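Local coordinates for protein class D beta-lactamase (Fusobacterium nucleatum subsp. polymorphum, PDB 4IED) that probably hydrolyses the beta-lactam ring of penicillin-type antibiotics to give substituted beta-amino acids, as a class D serine beta-lactamase, at residues 197-211 / 225-239. Sequence-based numbering, arbitrary orientation. Where two conformers were deposited one is given.
Sequences TGWATDNIVVPIGWF and AINLDISDSKFLPKR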
loop_
_atom_site.group_PDB
_atom_site.type_symbol
_atom_site.label_atom_id
_atom_site.label_comp_id
_atom_site.label_asym_id
_atom_site.label_seq_id
_atom_site.Cartn_x
_atom_site.Cartn_y
_atom_site.Cartn_z
ATOM N N THR A 197 -1.159 0.565 5.136
ATOM C CA THR A 197 -0.351 -0.410 5.913
ATOM C C THR A 197 -0.735 -1.819 5.492
ATOM O O THR A 197 -1.812 -2.109 4.916
ATOM C CB THR A 197 -0.602 -0.246 7.394
ATOM O OG1 THR A 197 -2.042 -0.247 7.608
ATOM C CG2 THR A 197 -0.013 1.020 7.948
ATOM N N GLY A 198 0.193 -2.738 5.695
ATOM C CA GLY A 198 -0.077 -4.194 5.462
ATOM C C GLY A 198 0.846 -5.057 6.288
ATOM O O GLY A 198 1.848 -4.573 6.764
ATOM N N TRP A 199 0.425 -6.276 6.505
ATOM C CA TRP A 199 1.240 -7.200 7.290
ATOM C C TRP A 199 1.032 -8.623 6.647
ATOM O O TRP A 199 -0.037 -9.229 6.749
ATOM C CB TRP A 199 0.814 -7.241 8.761
ATOM C CG TRP A 199 1.774 -7.965 9.690
ATOM C CD1 TRP A 199 3.119 -8.104 9.552
ATOM C CD2 TRP A 199 1.442 -8.517 10.983
ATOM N NE1 TRP A 199 3.650 -8.712 10.689
ATOM C CE2 TRP A 199 2.642 -8.968 11.572
ATOM C CE3 TRP A 199 0.244 -8.675 11.674
ATOM C CZ2 TRP A 199 2.646 -9.607 12.806
ATOM C CZ3 TRP A 199 0.274 -9.313 12.919
ATOM C CH2 TRP A 199 1.468 -9.731 13.445
ATOM N N ALA A 200 2.108 -9.125 6.082
ATOM C CA ALA A 200 2.094 -10.453 5.455
ATOM C C ALA A 200 2.463 -11.504 6.513
ATOM O O ALA A 200 3.613 -11.594 6.857
ATOM C CB ALA A 200 3.062 -10.509 4.320
ATOM N N THR A 201 1.487 -12.303 6.883
ATOM C CA THR A 201 1.706 -13.267 7.982
ATOM C C THR A 201 1.489 -14.707 7.553
ATOM O O THR A 201 1.799 -15.626 8.304
ATOM C CB THR A 201 0.819 -13.000 9.185
ATOM O OG1 THR A 201 -0.564 -12.966 8.746
ATOM C CG2 THR A 201 1.085 -11.640 9.778
ATOM N N ASP A 202 0.860 -14.945 6.431
ATOM C CA ASP A 202 0.512 -16.278 5.983
ATOM C C ASP A 202 1.501 -16.845 5.001
ATOM O O ASP A 202 2.043 -16.142 4.148
ATOM C CB ASP A 202 -0.844 -16.235 5.286
ATOM C CG ASP A 202 -2.024 -15.920 6.232
ATOM O OD1 ASP A 202 -2.002 -16.307 7.377
ATOM O OD2 ASP A 202 -3.054 -15.454 5.733
ATOM N N ASN A 203 1.808 -18.116 5.128
ATOM C CA ASN A 203 2.713 -18.766 4.219
ATOM C C ASN A 203 4.113 -18.170 4.193
ATOM O O ASN A 203 4.691 -18.014 3.125
ATOM C CB ASN A 203 2.063 -18.932 2.857
ATOM C CG ASN A 203 2.775 -19.905 1.956
ATOM O OD1 ASN A 203 3.292 -20.935 2.412
ATOM N ND2 ASN A 203 2.904 -19.551 0.663
ATOM N N ILE A 204 4.606 -17.800 5.395
ATOM C CA ILE A 204 5.883 -17.168 5.503
ATOM C C ILE A 204 6.451 -17.411 6.928
ATOM O O ILE A 204 5.699 -17.353 7.908
ATOM C CB ILE A 204 5.675 -15.663 5.190
ATOM C CG1 ILE A 204 6.945 -14.963 4.906
ATOM C CG2 ILE A 204 4.840 -14.929 6.243
ATOM C CD1 ILE A 204 6.659 -13.557 4.377
ATOM N N VAL A 205 7.754 -17.646 7.045
ATOM C CA VAL A 205 8.312 -17.888 8.352
ATOM C C VAL A 205 8.480 -16.580 9.124
ATOM O O VAL A 205 8.168 -16.494 10.309
ATOM C CB VAL A 205 9.647 -18.631 8.228
ATOM C CG1 VAL A 205 10.347 -18.811 9.607
ATOM C CG2 VAL A 205 9.377 -20.058 7.778
ATOM N N VAL A 206 9.001 -15.561 8.452
ATOM C CA VAL A 206 9.240 -14.257 9.050
ATOM C C VAL A 206 8.251 -13.247 8.414
ATOM O O VAL A 206 8.386 -12.832 7.232
ATOM C CB VAL A 206 10.658 -13.754 8.831
ATOM C CG1 VAL A 206 10.802 -12.354 9.362
ATOM C CG2 VAL A 206 11.637 -14.691 9.552
ATOM N N PRO A 207 7.189 -12.843 9.155
ATOM C CA PRO A 207 6.196 -11.893 8.573
ATOM C C PRO A 207 6.837 -10.555 8.284
ATOM O O PRO A 207 7.810 -10.132 8.866
ATOM C CB PRO A 207 5.132 -11.838 9.658
ATOM C CG PRO A 207 5.269 -13.136 10.427
ATOM C CD PRO A 207 6.746 -13.406 10.460
ATOM N N ILE A 208 6.225 -9.934 7.266
ATOM C CA ILE A 208 6.699 -8.690 6.666
ATOM C C ILE A 208 5.634 -7.604 6.879
ATOM O O ILE A 208 4.515 -7.671 6.357
ATOM C CB ILE A 208 6.934 -8.824 5.118
ATOM C CG1 ILE A 208 7.863 -9.936 4.728
ATOM C CG2 ILE A 208 7.420 -7.439 4.564
ATOM C CD1 ILE A 208 9.268 -9.726 5.159
ATOM N N GLY A 209 6.038 -6.541 7.569
ATOM C CA GLY A 209 5.170 -5.363 7.694
ATOM C C GLY A 209 5.468 -4.307 6.644
ATOM O O GLY A 209 6.591 -3.948 6.440
ATOM N N TRP A 210 4.457 -3.806 6.009
ATOM C CA TRP A 210 4.544 -2.753 4.936
ATOM C C TRP A 210 3.871 -1.466 5.393
ATOM O O TRP A 210 2.817 -1.509 6.046
ATOM C CB TRP A 210 3.771 -3.196 3.672
ATOM C CG TRP A 210 4.327 -4.242 2.757
ATOM C CD1 TRP A 210 3.968 -5.554 2.720
ATOM C CD2 TRP A 210 5.227 -4.010 1.661
ATOM N NE1 TRP A 210 4.653 -6.216 1.729
ATOM C CE2 TRP A 210 5.409 -5.263 1.016
ATOM C CE3 TRP A 210 5.964 -2.872 1.209
ATOM C CZ2 TRP A 210 6.193 -5.371 -0.110
ATOM C CZ3 TRP A 210 6.704 -2.955 0.121
ATOM C CH2 TRP A 210 6.827 -4.210 -0.593
ATOM N N PHE A 211 4.424 -0.353 4.910
ATOM C CA PHE A 211 3.696 0.937 4.896
ATOM C C PHE A 211 4.182 1.626 3.656
ATOM O O PHE A 211 5.353 1.858 3.446
ATOM C CB PHE A 211 3.898 1.759 6.198
ATOM C CG PHE A 211 3.220 3.101 6.224
ATOM C CD1 PHE A 211 1.913 3.243 5.834
ATOM C CD2 PHE A 211 3.903 4.206 6.653
ATOM C CE1 PHE A 211 1.308 4.491 5.895
ATOM C CE2 PHE A 211 3.289 5.460 6.703
ATOM C CZ PHE A 211 2.025 5.561 6.341
ATOM N N ALA A 225 8.007 3.606 0.259
ATOM C CA ALA A 225 7.739 2.225 0.776
ATOM C C ALA A 225 8.757 1.742 1.776
ATOM O O ALA A 225 9.957 1.828 1.493
ATOM C CB ALA A 225 7.687 1.251 -0.386
ATOM N N ILE A 226 8.213 1.259 2.888
ATOM C CA ILE A 226 9.039 0.578 3.902
ATOM C C ILE A 226 8.453 -0.800 4.051
ATOM O O ILE A 226 7.253 -1.038 3.999
ATOM C CB ILE A 226 9.045 1.343 5.233
ATOM C CG1 ILE A 226 10.108 0.764 6.235
ATOM C CG2 ILE A 226 7.694 1.392 5.922
ATOM C CD1 ILE A 226 10.321 1.726 7.371
ATOM N N ASN A 227 9.362 -1.757 4.210
ATOM C CA ASN A 227 8.958 -3.077 4.797
ATOM C C ASN A 227 9.998 -3.538 5.780
ATOM O O ASN A 227 11.159 -3.199 5.742
ATOM C CB ASN A 227 8.587 -4.116 3.708
ATOM C CG ASN A 227 9.763 -4.588 2.871
ATOM O OD1 ASN A 227 10.707 -5.160 3.343
ATOM N ND2 ASN A 227 9.629 -4.435 1.542
ATOM N N LEU A 228 9.505 -4.264 6.761
ATOM C CA LEU A 228 10.326 -4.663 7.939
ATOM C C LEU A 228 9.918 -6.051 8.330
ATOM O O LEU A 228 8.784 -6.435 8.197
ATOM C CB LEU A 228 9.912 -3.749 9.166
ATOM C CG LEU A 228 9.949 -2.220 9.021
ATOM C CD1 LEU A 228 9.231 -1.457 10.154
ATOM C CD2 LEU A 228 11.476 -1.933 8.930
ATOM N N ASP A 229 10.839 -6.740 8.937
ATOM C CA ASP A 229 10.541 -8.052 9.602
ATOM C C ASP A 229 9.837 -7.733 10.878
ATOM O O ASP A 229 10.429 -7.080 11.754
ATOM C CB ASP A 229 11.875 -8.851 9.870
ATOM C CG ASP A 229 12.564 -9.306 8.575
ATOM O OD1 ASP A 229 11.922 -9.263 7.468
ATOM O OD2 ASP A 229 13.692 -9.782 8.739
ATOM N N ILE A 230 8.588 -8.127 10.996
ATOM C CA ILE A 230 7.779 -7.865 12.190
ATOM C C ILE A 230 7.029 -9.108 12.538
ATOM O O ILE A 230 6.145 -9.542 11.811
ATOM C CB ILE A 230 6.841 -6.689 12.086
ATOM C CG1 ILE A 230 7.612 -5.397 11.974
ATOM C CG2 ILE A 230 5.927 -6.601 13.306
ATOM C CD1 ILE A 230 6.756 -4.255 11.474
ATOM N N SER A 231 7.471 -9.752 13.618
ATOM C CA SER A 231 6.847 -10.972 14.094
ATOM C C SER A 231 5.751 -10.746 15.146
ATOM O O SER A 231 4.942 -11.672 15.393
ATOM C CB SER A 231 7.905 -11.961 14.617
ATOM O OG SER A 231 8.736 -12.334 13.462
ATOM N N ASP A 232 5.686 -9.599 15.800
ATOM C CA ASP A 232 4.740 -9.405 16.889
ATOM C C ASP A 232 3.946 -8.169 16.494
ATOM O O ASP A 232 4.511 -7.155 16.116
ATOM C CB ASP A 232 5.443 -9.074 18.189
ATOM C CG ASP A 232 4.527 -9.270 19.388
ATOM O OD1 ASP A 232 3.581 -8.478 19.442
ATOM O OD2 ASP A 232 4.677 -10.131 20.275
ATOM N N SER A 233 2.654 -8.218 16.651
ATOM C CA SER A 233 1.798 -7.050 16.379
ATOM C C SER A 233 2.128 -5.804 17.213
ATOM O O SER A 233 1.978 -4.610 16.792
ATOM C CB SER A 233 0.353 -7.504 16.563
ATOM O OG SER A 233 0.035 -7.727 17.920
ATOM N N LYS A 234 2.752 -6.013 18.361
ATOM C CA LYS A 234 3.234 -4.908 19.168
ATOM C C LYS A 234 4.190 -3.956 18.384
ATOM O O LYS A 234 4.298 -2.770 18.753
ATOM C CB LYS A 234 3.927 -5.414 20.459
ATOM C CG LYS A 234 2.925 -5.824 21.536
ATOM C CD LYS A 234 2.699 -7.304 21.829
ATOM C CE LYS A 234 3.669 -8.088 22.752
ATOM N NZ LYS A 234 3.657 -8.445 24.300
ATOM N N PHE A 235 4.913 -4.454 17.392
ATOM C CA PHE A 235 5.914 -3.643 16.628
ATOM C C PHE A 235 5.361 -3.144 15.327
ATOM O O PHE A 235 6.068 -2.401 14.687
ATOM C CB PHE A 235 7.214 -4.477 16.388
ATOM C CG PHE A 235 8.300 -4.302 17.475
ATOM C CD1 PHE A 235 8.048 -3.768 18.773
ATOM C CD2 PHE A 235 9.594 -4.557 17.120
ATOM C CE1 PHE A 235 9.085 -3.570 19.680
ATOM C CE2 PHE A 235 10.644 -4.397 18.062
ATOM C CZ PHE A 235 10.370 -3.903 19.299
ATOM N N LEU A 236 4.097 -3.413 15.049
ATOM C CA LEU A 236 3.547 -2.841 13.811
ATOM C C LEU A 236 3.576 -1.277 13.758
ATOM O O LEU A 236 3.746 -0.744 12.698
ATOM C CB LEU A 236 2.125 -3.354 13.598
ATOM C CG LEU A 236 2.047 -4.837 13.229
ATOM C CD1 LEU A 236 0.606 -5.310 13.226
ATOM C CD2 LEU A 236 2.602 -5.024 11.797
ATOM N N PRO A 237 3.459 -0.558 14.900
ATOM C CA PRO A 237 3.506 0.900 14.823
ATOM C C PRO A 237 4.815 1.410 14.261
ATOM O O PRO A 237 4.914 2.564 13.824
ATOM C CB PRO A 237 3.334 1.288 16.283
ATOM C CG PRO A 237 2.437 0.218 16.864
ATOM C CD PRO A 237 3.001 -1.067 16.240
ATOM N N LYS A 238 5.879 0.596 14.312
ATOM C CA LYS A 238 7.201 1.036 13.854
ATOM C C LYS A 238 7.221 1.354 12.359
ATOM O O LYS A 238 8.075 2.122 11.936
ATOM C CB LYS A 238 8.276 -0.047 14.125
ATOM C CG LYS A 238 8.539 -0.446 15.607
ATOM C CD LYS A 238 9.729 0.160 16.282
ATOM C CE LYS A 238 10.025 -0.462 17.679
ATOM N NZ LYS A 238 10.877 0.446 18.542
ATOM N N ARG A 239 6.386 0.708 11.565
ATOM C CA ARG A 239 6.350 0.989 10.076
ATOM C C ARG A 239 6.167 2.467 9.849
ATOM O O ARG A 239 7.013 3.116 9.200
ATOM C CB ARG A 239 5.258 0.228 9.439
ATOM C CG ARG A 239 5.254 -1.288 9.698
ATOM C CD ARG A 239 4.009 -1.914 9.164
ATOM N NE ARG A 239 2.837 -1.498 9.974
ATOM C CZ ARG A 239 1.593 -1.958 9.882
ATOM N NH1 ARG A 239 1.322 -2.944 9.021
ATOM N NH2 ARG A 239 0.672 -1.516 10.692
HETATM O O HOH W 1 9.156 -15.073 12.841
#
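Gly-209 and Leu-228 exchange two backbone hydrogen bonds, as do Phe-211 and Ile-226, in the antiparallel hairpin that forms the middle of the beta-lactamase sheet. Ile-230 N to Pro-207 O (3.0 Å) extends the pairing past the strand ends. Between the two doubly bonded pairs, the non-hydrogen-bonded pair Trp-210 and Asn-227 points to one face of the sheet; Asn-227 CB sits 4.0 Å from the centroid of the six-membered ring of Trp-210, a CH-pi contact, with the amide turned 78° to the indole. Trp-210 NE1 hydrogen-bonds Tyr-54 O, Asn-227 OD1 accepts from Arg-48 NE, and Asp-229 OD1, on the same face, forms a salt bridge with Arg-48 NH1.

On the face of Phe-211, Ile-226 and Leu-228, segment 230-239 folds back over strand 192-200. Trp-199 is swung away from its own amide nitrogen (chi1 -169°), which carries the indole to this loop, where NE1 donates in the ring plane to Ile-230 O (2.9 Å). Thr-201 CG2 and Leu-236 CD2 clamp its indole from opposite faces, the leucine methyl 3.7 Å from the five-membered ring centroid. Leu-236 CD2 also covers one face of the Arg-239 guanidinium, and Thr-197 CB the other. From that sandwich Arg-239 NH1 makes a weak, bent hydrogen bond to Gly-198 O (2.8 Å, 127°).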